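Local coordinates for protein 4'-phospho-dehydrooxetanocin synthase (Bacillus megaterium, PDB 5UL3) that catalyses the oxidative ring contraction of dAMP to an oxetane aldehyde in oxetanocin A biosynthesis, using cobalamin, a [4Fe-4S] cluster and S-adenosylmethionine, at residues K43-K48 with V63-S68. Residues are numbered along the deposited sequence; the frame is centred on the assembly and turned at random. Where two conformers were deposited one is given.
Sequences KEFDYK and VIEDSS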
loop_
_atom_site.group_PDB
_atom_site.type_symbol
_atom_site.label_atom_id
_atom_site.label_comp_id
_atom_site.label_asym_id
_atom_site.label_seq_id
_atom_site.Cartn_x
_atom_site.Cartn_y
_atom_site.Cartn_z
ATOM N N LYS A 43 -44.899 -19.418 11.294
ATOM C CA LYS A 43 -45.822 -19.777 10.224
ATOM C C LYS A 43 -46.784 -18.644 9.892
ATOM O O LYS A 43 -47.533 -18.753 8.916
ATOM C CB LYS A 43 -46.612 -21.032 10.600
ATOM C CG LYS A 43 -45.839 -22.335 10.458
ATOM C CD LYS A 43 -45.641 -22.717 8.997
ATOM C CE LYS A 43 -44.986 -24.087 8.872
ATOM N NZ LYS A 43 -44.817 -24.512 7.454
ATOM N N GLU A 44 -46.776 -17.568 10.680
ATOM C CA GLU A 44 -47.599 -16.378 10.458
ATOM C C GLU A 44 -46.940 -15.388 9.511
ATOM O O GLU A 44 -47.045 -14.170 9.698
ATOM C CB GLU A 44 -47.910 -15.720 11.797
ATOM C CG GLU A 44 -48.779 -16.560 12.715
ATOM C CD GLU A 44 -48.862 -15.975 14.106
ATOM O OE1 GLU A 44 -48.037 -16.360 14.964
ATOM O OE2 GLU A 44 -49.737 -15.112 14.333
ATOM N N PHE A 45 -46.251 -15.903 8.491
ATOM C CA PHE A 45 -45.605 -15.106 7.454
ATOM C C PHE A 45 -44.953 -16.038 6.441
ATOM O O PHE A 45 -44.045 -16.801 6.791
ATOM C CB PHE A 45 -44.557 -14.162 8.052
ATOM C CG PHE A 45 -44.123 -13.062 7.122
ATOM C CD1 PHE A 45 -44.691 -12.926 5.861
ATOM C CD2 PHE A 45 -43.144 -12.162 7.509
ATOM C CE1 PHE A 45 -44.289 -11.916 5.006
ATOM C CE2 PHE A 45 -42.740 -11.148 6.659
ATOM C CZ PHE A 45 -43.312 -11.027 5.405
ATOM N N ASP A 46 -45.406 -15.994 5.190
ATOM C CA ASP A 46 -44.741 -16.695 4.105
ATOM C C ASP A 46 -44.348 -15.700 3.021
ATOM O O ASP A 46 -45.050 -14.714 2.774
ATOM C CB ASP A 46 -45.616 -17.803 3.511
ATOM C CG ASP A 46 -44.817 -18.782 2.661
ATOM O OD1 ASP A 46 -43.953 -19.496 3.222
ATOM O OD2 ASP A 46 -45.047 -18.833 1.432
ATOM N N TYR A 47 -43.209 -15.968 2.383
ATOM C CA TYR A 47 -42.625 -15.063 1.406
ATOM C C TYR A 47 -42.016 -15.881 0.279
ATOM O O TYR A 47 -41.747 -17.074 0.428
ATOM C CB TYR A 47 -41.560 -14.161 2.048
ATOM C CG TYR A 47 -40.353 -14.917 2.571
ATOM C CD1 TYR A 47 -39.270 -15.198 1.745
ATOM C CD2 TYR A 47 -40.301 -15.355 3.889
ATOM C CE1 TYR A 47 -38.171 -15.897 2.216
ATOM C CE2 TYR A 47 -39.203 -16.046 4.371
ATOM C CZ TYR A 47 -38.143 -16.318 3.533
ATOM O OH TYR A 47 -37.049 -17.013 4.007
ATOM N N LYS A 48 -41.773 -15.216 -0.849
ATOM C CA LYS A 48 -41.216 -15.906 -2.009
ATOM C C LYS A 48 -39.696 -15.811 -2.072
ATOM O O LYS A 48 -39.023 -16.815 -2.321
ATOM C CB LYS A 48 -41.833 -15.359 -3.299
ATOM C CG LYS A 48 -43.197 -15.964 -3.615
ATOM C CD LYS A 48 -43.606 -15.698 -5.056
ATOM C CE LYS A 48 -44.761 -16.604 -5.475
ATOM N NZ LYS A 48 -45.113 -16.413 -6.910
ATOM N N VAL A 63 -38.085 -8.336 1.825
ATOM C CA VAL A 63 -38.840 -9.582 1.850
ATOM C C VAL A 63 -39.902 -9.458 0.769
ATOM O O VAL A 63 -40.816 -8.636 0.884
ATOM C CB VAL A 63 -39.467 -9.853 3.223
ATOM C CG1 VAL A 63 -40.050 -11.272 3.259
ATOM C CG2 VAL A 63 -38.428 -9.667 4.318
ATOM N N ILE A 64 -39.754 -10.228 -0.305
ATOM C CA ILE A 64 -40.679 -10.174 -1.430
ATOM C C ILE A 64 -41.742 -11.244 -1.194
ATOM O O ILE A 64 -41.490 -12.433 -1.392
ATOM C CB ILE A 64 -39.960 -10.383 -2.762
ATOM C CG1 ILE A 64 -38.903 -9.287 -2.976
ATOM C CG2 ILE A 64 -40.968 -10.387 -3.897
ATOM C CD1 ILE A 64 -38.134 -9.438 -4.269
ATOM N N GLU A 65 -42.934 -10.818 -0.755
ATOM C CA GLU A 65 -44.056 -11.748 -0.625
ATOM C C GLU A 65 -44.476 -12.229 -2.003
ATOM O O GLU A 65 -44.382 -13.420 -2.305
ATOM C CB GLU A 65 -45.237 -11.101 0.090
ATOM C CG GLU A 65 -45.197 -11.247 1.594
ATOM C CD GLU A 65 -46.552 -11.000 2.226
ATOM O OE1 GLU A 65 -47.535 -11.629 1.777
ATOM O OE2 GLU A 65 -46.636 -10.173 3.158
ATOM N N ASP A 66 -44.851 -11.289 -2.873
ATOM C CA ASP A 66 -44.680 -11.410 -4.320
ATOM C C ASP A 66 -44.328 -10.020 -4.861
ATOM O O ASP A 66 -44.002 -9.103 -4.101
ATOM C CB ASP A 66 -45.915 -12.043 -4.984
ATOM C CG ASP A 66 -47.134 -11.130 -4.997
ATOM O OD1 ASP A 66 -47.137 -10.069 -4.338
ATOM O OD2 ASP A 66 -48.110 -11.491 -5.685
ATOM N N SER A 67 -44.396 -9.848 -6.185
ATOM C CA SER A 67 -44.043 -8.561 -6.777
ATOM C C SER A 67 -45.000 -7.439 -6.383
ATOM O O SER A 67 -44.659 -6.267 -6.573
ATOM C CB SER A 67 -43.984 -8.671 -8.304
ATOM O OG SER A 67 -45.279 -8.727 -8.872
ATOM N N SER A 68 -46.173 -7.764 -5.835
ATOM C CA SER A 68 -47.163 -6.765 -5.450
ATOM C C SER A 68 -47.167 -6.468 -3.956
ATOM O O SER A 68 -47.897 -5.573 -3.523
ATOM C CB SER A 68 -48.565 -7.215 -5.879
ATOM O OG SER A 68 -49.006 -8.317 -5.105
#
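A chi1 of -164° sets F45 CG anti to the backbone N, and the far end of the ring reaches V63, whose CG1, likewise anti to its own backbone N, comes forward to meet it. The two side chains approach tip to tip, F45 CZ lying 3.9 Å from V63 CG1. The same methyl packs more closely on Y47, 3.5 Å from its CB and also against its CG, and thus touches both aromatic residues; the Y47 and V63 side chains cross at about a right angle. F39 of helix 28-39 touches both Y47 and V63, and the phenol OH of Y47 is hydrogen-bonded to E36 of that helix. E65 runs extended beyond CG beside the phenyl group: its CG lies at the ring edge, in plane, 3.6 Å from F45 CE1. E65 OE2 sits obliquely to the ring near the same carbon, the carboxylate turned 72° from the ring plane. H71 hydrogen-bonds to E65 OE2 and also meets F45 edge-to-face, which ties carboxylate and phenyl to one imidazole. A backbone hydrogen bond runs from K48 N to I64 O, 2.8 Å. Beyond it the K48 chain passes the next peptide, its CG 3.1 Å from E65 O. In the conformer given, D66 OD1 accepts from S68 N, which fits an Asx turn, and also from S68 OG. The arrangement is packing at the margin of the four-stranded antiparallel sheet of the N-terminal domain, whose function is unknown, remote from cobalamin and the cluster: the loop leading from helix 28-39 into edge strand 49-53 passes the end of strand 60-64, just before the classic beta bulge in which E65 and D66 both face K69.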